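Local coordinates for cobalamin biosynthesis protein (cbiD) (Archaeoglobus fulgidus, PDB 1SR8) that probably methylates C-1 of cobalt-precorrin-5B with S-adenosyl-L-methionine to give cobalt-precorrin-6A, a step in the anaerobic route to adenosylcobalamin, at residues E191-K196 and G236-E241; K218-A223 and Y230-F235. One frame throughout, in Å; residues are numbered along the deposited sequence.

Contact 1. Residues E191-K196 and G236-E241; sequences EPWCKK and GVHIDE
The indole of Trp193 lies between the imidazole of His238 on one face and the side chain of Glu191, from its own segment, on the other. CD2 of His238 stands 3.7 Å from CE3 of Trp193, over the rim of the six-membered ring, while CG of Glu191 rests 3.5 Å above the plane from the opposite side. The planes of the two aromatic groups meet at 41°, with 5.1 Å between the imidazole and six-ring centroids, so the rings lie obliquely to one another. On the six-membered ring, CZ2, next to the fusion carbon CE2, comes 4.0 Å from the backbone N of Gly236. CG of Trp193 is anti to its carbonyl carbon (chi1 -74°), which carries the indole back beside Glu191. The carboxylate of Glu191 is itself held by salt bridges to Arg40 and Lys201, which probably steadies the chain that backs the indole. An alanine at Trp193 is likely to open a gap between Glu191 and His238 and leave the imidazole without its aromatic neighbour. The contact joins the approach to helix 195-204 to the turn before helix 239-242; with 135 Å² buried and only van der Waals touches between the segments, it rests on the shape of the indole rather than on polar bonds.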
loop_
_atom_site.group_PDB
_atom_site.type_symbol
_atom_site.label_atom_id
_atom_site.label_comp_id
_atom_site.label_asym_id
_atom_site.label_seq_id
_atom_site.Cartn_x
_atom_site.Cartn_y
_atom_site.Cartn_z
ATOM N N GLU A 191 -2.854 3.883 0.745
ATOM C CA GLU A 191 -3.732 4.894 0.167
ATOM C C GLU A 191 -4.509 5.514 1.336
ATOM O O GLU A 191 -5.173 4.793 2.087
ATOM C CB GLU A 191 -4.692 4.237 -0.833
ATOM C CG GLU A 191 -5.537 5.220 -1.632
ATOM C CD GLU A 191 -4.747 5.991 -2.687
ATOM O OE1 GLU A 191 -3.498 5.956 -2.670
ATOM O OE2 GLU A 191 -5.383 6.648 -3.541
ATOM N N PRO A 192 -4.442 6.857 1.501
ATOM C CA PRO A 192 -5.118 7.595 2.581
ATOM C C PRO A 192 -6.629 7.737 2.456
ATOM O O PRO A 192 -7.160 8.842 2.300
ATOM C CB PRO A 192 -4.412 8.939 2.566
ATOM C CG PRO A 192 -4.185 9.145 1.107
ATOM C CD PRO A 192 -3.704 7.788 0.625
ATOM N N TRP A 193 -7.323 6.613 2.569
ATOM C CA TRP A 193 -8.768 6.602 2.459
ATOM C C TRP A 193 -9.522 7.407 3.507
ATOM O O TRP A 193 -9.475 7.108 4.697
ATOM C CB TRP A 193 -9.267 5.159 2.449
ATOM C CG TRP A 193 -8.985 4.491 1.136
ATOM C CD1 TRP A 193 -8.281 3.336 0.929
ATOM C CD2 TRP A 193 -9.388 4.957 -0.162
ATOM N NE1 TRP A 193 -8.223 3.055 -0.417
ATOM C CE2 TRP A 193 -8.894 4.032 -1.110
ATOM C CE3 TRP A 193 -10.122 6.068 -0.615
ATOM C CZ2 TRP A 193 -9.108 4.186 -2.489
ATOM C CZ3 TRP A 193 -10.335 6.222 -1.988
ATOM C CH2 TRP A 193 -9.829 5.284 -2.906
ATOM N N CYS A 194 -10.215 8.433 3.018
ATOM C CA CYS A 194 -11.048 9.338 3.806
ATOM C C CYS A 194 -11.981 10.027 2.797
ATOM O O CYS A 194 -11.885 9.775 1.594
ATOM C CB CYS A 194 -10.182 10.369 4.535
ATOM S SG CYS A 194 -9.004 11.268 3.498
ATOM N N LYS A 195 -12.879 10.884 3.267
ATOM C CA LYS A 195 -13.799 11.559 2.356
ATOM C C LYS A 195 -13.054 12.488 1.415
ATOM O O LYS A 195 -13.336 12.527 0.219
ATOM C CB LYS A 195 -14.843 12.355 3.140
ATOM C CG LYS A 195 -15.590 11.525 4.169
ATOM C CD LYS A 195 -16.569 12.376 4.969
ATOM C CE LYS A 195 -16.720 11.840 6.388
ATOM N NZ LYS A 195 -15.420 11.904 7.133
ATOM N N LYS A 196 -12.102 13.237 1.959
ATOM C CA LYS A 196 -11.320 14.167 1.160
ATOM C C LYS A 196 -10.679 13.462 -0.036
ATOM O O LYS A 196 -10.695 13.987 -1.150
ATOM C CB LYS A 196 -10.240 14.814 2.024
ATOM C CG LYS A 196 -9.258 15.713 1.264
ATOM C CD LYS A 196 -9.920 16.984 0.738
ATOM C CE LYS A 196 -8.893 17.950 0.136
ATOM N NZ LYS A 196 -9.543 19.231 -0.298
ATOM N N GLY A 236 -11.741 1.677 -4.269
ATOM C CA GLY A 236 -12.078 0.732 -3.219
ATOM C C GLY A 236 -13.569 0.431 -3.166
ATOM O O GLY A 236 -14.167 0.009 -4.159
ATOM N N VAL A 237 -14.185 0.649 -2.012
ATOM C CA VAL A 237 -15.606 0.383 -1.876
ATOM C C VAL A 237 -16.430 1.641 -2.111
ATOM O O VAL A 237 -17.662 1.602 -2.067
ATOM C CB VAL A 237 -15.932 -0.180 -0.479
ATOM C CG1 VAL A 237 -15.096 -1.441 -0.224
ATOM C CG2 VAL A 237 -15.667 0.882 0.583
ATOM N N HIS A 238 -15.740 2.746 -2.383
ATOM C CA HIS A 238 -16.384 4.041 -2.617
ATOM C C HIS A 238 -16.767 4.202 -4.087
ATOM O O HIS A 238 -16.456 5.215 -4.713
ATOM C CB HIS A 238 -15.426 5.158 -2.203
ATOM C CG HIS A 238 -14.767 4.922 -0.878
ATOM N ND1 HIS A 238 -15.435 5.056 0.320
ATOM C CD2 HIS A 238 -13.514 4.516 -0.564
ATOM C CE1 HIS A 238 -14.623 4.742 1.313
ATOM N NE2 HIS A 238 -13.451 4.409 0.803
ATOM N N ILE A 239 -17.445 3.186 -4.619
ATOM C CA ILE A 239 -17.882 3.149 -6.014
ATOM C C ILE A 239 -19.009 4.124 -6.325
ATOM O O ILE A 239 -19.020 4.743 -7.391
ATOM C CB ILE A 239 -18.342 1.724 -6.403
ATOM C CG1 ILE A 239 -17.130 0.792 -6.463
ATOM C CG2 ILE A 239 -19.061 1.743 -7.742
ATOM C CD1 ILE A 239 -17.469 -0.662 -6.747
ATOM N N ASP A 240 -19.954 4.252 -5.395
ATOM C CA ASP A 240 -21.093 5.149 -5.571
ATOM C C ASP A 240 -20.614 6.557 -5.893
ATOM O O ASP A 240 -21.158 7.231 -6.772
ATOM C CB ASP A 240 -21.962 5.178 -4.307
ATOM C CG ASP A 240 -22.615 3.835 -4.012
ATOM O OD1 ASP A 240 -23.245 3.256 -4.928
ATOM O OD2 ASP A 240 -22.505 3.363 -2.856
ATOM N N GLU A 241 -19.591 7.001 -5.174
ATOM C CA GLU A 241 -19.040 8.320 -5.407
ATOM C C GLU A 241 -18.445 8.430 -6.808
ATOM O O GLU A 241 -18.678 9.407 -7.522
ATOM C CB GLU A 241 -17.977 8.630 -4.356
ATOM C CG GLU A 241 -18.582 9.043 -3.046
ATOM C CD GLU A 241 -19.582 10.166 -3.242
ATOM O OE1 GLU A 241 -19.167 11.250 -3.722
ATOM O OE2 GLU A 241 -20.781 9.958 -2.933
#

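Contact 2. Residues K218-A223 and Y230-F235; sequences KAWLYA and YQPFVF
Trp220 and Pro232 form the close part of this interface, the indole lying across the proline ring. CB of Pro232 sits over one face of the indole, on its pyrrole side, 3.4 Å from NE1 and 3.5 Å from CD1 of Trp220. The same NE1 reaches the carbonyl oxygen of Pro232 at 3.0 Å, but the N-H...O angle of 137° makes this hydrogen bond weak. Pro232 thus meets the indole through both its ring and its carbonyl. Further along the strand, the backbone N of Phe233 lies at the indole edge, near its plane. CG2 of Val234 approaches CD1 of Trp220 obliquely at 3.9 Å, the two side chains crossing at about a right angle. With CG anti to the backbone N (chi1 -177°), the indole extends from the helix toward the strand.

Packing is looser at Ala223, three residues on from Trp220, where the methyl CB stays 4.5 Å from CB of Pro232. Outward from the interface, Leu221 projects from the exposed side of the helix and Lys218 also lies on the solvent side. Phe233 points its side chain away from helix 217-226 and packs instead on Lys201 and Ile204 of helix 195-204, so the strand is covered from both sides.

The axes of helix 218-223 and strand 231-234 approach to 8.0 Å and run nearly antiparallel, at 173°. Backbone hydrogen bonds join Gln231 and Phe233 to the parallel strand 210-214, whose Thr214 also touches Trp220. The contact is therefore the helix-to-second-strand packing of a beta-alpha-beta crossover: strand 210-214 leads into helix 217-226, which returns across the parallel sheet to strand 231-234.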
loop_
_atom_site.group_PDB
_atom_site.type_symbol
_atom_site.label_atom_id
_atom_site.label_comp_id
_atom_site.label_asym_id
_atom_site.label_seq_id
_atom_site.Cartn_x
_atom_site.Cartn_y
_atom_site.Cartn_z
ATOM N N LYS A 218 -4.869 -4.899 -7.795
ATOM C CA LYS A 218 -4.960 -6.007 -8.743
ATOM C C LYS A 218 -6.005 -5.706 -9.801
ATOM O O LYS A 218 -5.786 -5.974 -10.982
ATOM C CB LYS A 218 -5.293 -7.317 -8.021
ATOM C CG LYS A 218 -4.284 -7.651 -6.915
ATOM C CD LYS A 218 -4.498 -9.037 -6.292
ATOM C CE LYS A 218 -4.070 -9.057 -4.816
ATOM N NZ LYS A 218 -2.638 -8.678 -4.592
ATOM N N ALA A 219 -7.129 -5.136 -9.368
ATOM C CA ALA A 219 -8.226 -4.761 -10.262
ATOM C C ALA A 219 -7.750 -3.698 -11.242
ATOM O O ALA A 219 -8.063 -3.735 -12.436
ATOM C CB ALA A 219 -9.393 -4.222 -9.457
ATOM N N TRP A 220 -6.992 -2.748 -10.711
ATOM C CA TRP A 220 -6.435 -1.643 -11.477
ATOM C C TRP A 220 -5.534 -2.184 -12.581
ATOM O O TRP A 220 -5.572 -1.708 -13.711
ATOM C CB TRP A 220 -5.634 -0.743 -10.531
ATOM C CG TRP A 220 -5.044 0.495 -11.147
ATOM C CD1 TRP A 220 -5.644 1.717 -11.276
ATOM C CD2 TRP A 220 -3.710 0.647 -11.648
ATOM N NE1 TRP A 220 -4.762 2.621 -11.816
ATOM C CE2 TRP A 220 -3.569 1.992 -12.057
ATOM C CE3 TRP A 220 -2.621 -0.222 -11.788
ATOM C CZ2 TRP A 220 -2.378 2.492 -12.595
ATOM C CZ3 TRP A 220 -1.437 0.274 -12.322
ATOM C CH2 TRP A 220 -1.324 1.623 -12.720
ATOM N N LEU A 221 -4.718 -3.180 -12.242
ATOM C CA LEU A 221 -3.807 -3.798 -13.198
ATOM C C LEU A 221 -4.615 -4.515 -14.262
ATOM O O LEU A 221 -4.260 -4.508 -15.439
ATOM C CB LEU A 221 -2.885 -4.802 -12.497
ATOM C CG LEU A 221 -1.764 -4.201 -11.642
ATOM C CD1 LEU A 221 -1.068 -5.286 -10.834
ATOM C CD2 LEU A 221 -0.772 -3.498 -12.539
ATOM N N TYR A 222 -5.710 -5.133 -13.842
ATOM C CA TYR A 222 -6.560 -5.844 -14.779
ATOM C C TYR A 222 -7.155 -4.874 -15.784
ATOM O O TYR A 222 -7.127 -5.123 -16.980
ATOM C CB TYR A 222 -7.688 -6.549 -14.044
ATOM C CG TYR A 222 -8.502 -7.452 -14.933
ATOM C CD1 TYR A 222 -8.036 -8.725 -15.284
ATOM C CD2 TYR A 222 -9.747 -7.043 -15.417
ATOM C CE1 TYR A 222 -8.799 -9.571 -16.091
ATOM C CE2 TYR A 222 -10.516 -7.877 -16.223
ATOM C CZ TYR A 222 -10.041 -9.139 -16.555
ATOM O OH TYR A 222 -10.822 -9.978 -17.325
ATOM N N ALA A 223 -7.698 -3.770 -15.290
ATOM C CA ALA A 223 -8.302 -2.761 -16.155
ATOM C C ALA A 223 -7.272 -2.158 -17.115
ATOM O O ALA A 223 -7.582 -1.884 -18.273
ATOM C CB ALA A 223 -8.944 -1.658 -15.307
ATOM N N TYR A 230 -9.603 3.277 -20.915
ATOM C CA TYR A 230 -10.309 3.801 -19.741
ATOM C C TYR A 230 -9.236 4.199 -18.751
ATOM O O TYR A 230 -8.318 3.418 -18.514
ATOM C CB TYR A 230 -11.163 2.713 -19.097
ATOM C CG TYR A 230 -12.469 2.464 -19.787
ATOM C CD1 TYR A 230 -13.599 3.197 -19.446
ATOM C CD2 TYR A 230 -12.579 1.498 -20.783
ATOM C CE1 TYR A 230 -14.808 2.978 -20.067
ATOM C CE2 TYR A 230 -13.782 1.269 -21.417
ATOM C CZ TYR A 230 -14.897 2.013 -21.054
ATOM O OH TYR A 230 -16.109 1.795 -21.668
ATOM N N GLN A 231 -9.324 5.394 -18.177
ATOM C CA GLN A 231 -8.312 5.789 -17.197
ATOM C C GLN A 231 -8.597 5.010 -15.904
ATOM O O GLN A 231 -9.650 5.183 -15.270
ATOM C CB GLN A 231 -8.359 7.291 -16.932
ATOM C CG GLN A 231 -7.124 7.824 -16.207
ATOM C CD GLN A 231 -5.840 7.557 -16.970
ATOM O OE1 GLN A 231 -5.839 7.519 -18.198
ATOM N NE2 GLN A 231 -4.735 7.390 -16.248
ATOM N N PRO A 232 -7.659 4.136 -15.499
ATOM C CA PRO A 232 -7.822 3.327 -14.288
ATOM C C PRO A 232 -7.621 4.076 -12.972
ATOM O O PRO A 232 -6.603 4.747 -12.762
ATOM C CB PRO A 232 -6.815 2.197 -14.497
ATOM C CG PRO A 232 -5.695 2.887 -15.205
ATOM C CD PRO A 232 -6.395 3.812 -16.191
ATOM N N PHE A 233 -8.620 3.943 -12.101
ATOM C CA PHE A 233 -8.646 4.574 -10.786
ATOM C C PHE A 233 -9.024 3.554 -9.730
ATOM O O PHE A 233 -9.762 2.608 -10.006
ATOM C CB PHE A 233 -9.678 5.707 -10.759
ATOM C CG PHE A 233 -9.251 6.926 -11.518
ATOM C CD1 PHE A 233 -8.335 7.819 -10.963
ATOM C CD2 PHE A 233 -9.714 7.159 -12.812
ATOM C CE1 PHE A 233 -7.885 8.916 -11.682
ATOM C CE2 PHE A 233 -9.264 8.260 -13.542
ATOM C CZ PHE A 233 -8.352 9.135 -12.978
ATOM N N VAL A 234 -8.512 3.741 -8.519
ATOM C CA VAL A 234 -8.845 2.848 -7.428
ATOM C C VAL A 234 -9.759 3.614 -6.496
ATOM O O VAL A 234 -9.370 4.635 -5.934
ATOM C CB VAL A 234 -7.606 2.408 -6.640
ATOM C CG1 VAL A 234 -8.042 1.581 -5.441
ATOM C CG2 VAL A 234 -6.684 1.602 -7.526
ATOM N N PHE A 235 -10.983 3.131 -6.343
ATOM C CA PHE A 235 -11.940 3.783 -5.465
ATOM C C PHE A 235 -12.352 2.859 -4.326
ATOM O O PHE A 235 -13.206 3.214 -3.510
ATOM C CB PHE A 235 -13.170 4.226 -6.267
ATOM C CG PHE A 235 -13.004 5.566 -6.921
ATOM C CD1 PHE A 235 -13.391 6.724 -6.264
ATOM C CD2 PHE A 235 -12.401 5.675 -8.173
ATOM C CE1 PHE A 235 -13.177 7.980 -6.842
ATOM C CE2 PHE A 235 -12.184 6.920 -8.755
ATOM C CZ PHE A 235 -12.574 8.075 -8.086
#

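The two contacts lie with their centres about 14 Å apart and meet directly where CH2 of Trp193 packs 3.1 Å from O of Val234 and 3.6 Å from CA of Phe235. Contact 2 is nested along the chain inside the loop closed by contact 1: the order is 191-196, 218-223, 230-235, 236-241. Strand 231-234, an outermost strand of the four-stranded parallel sheet, is followed directly by the turn that enters helix 239-242. Contact 2 seats helix 217-226 against this strand, and contact 1 sets Trp193, in the loop just before helix 195-204, at the C-terminal end of strand 231-234. Together they place helix 217-226, the approach to helix 195-204 and the entry to helix 239-242 about one edge strand.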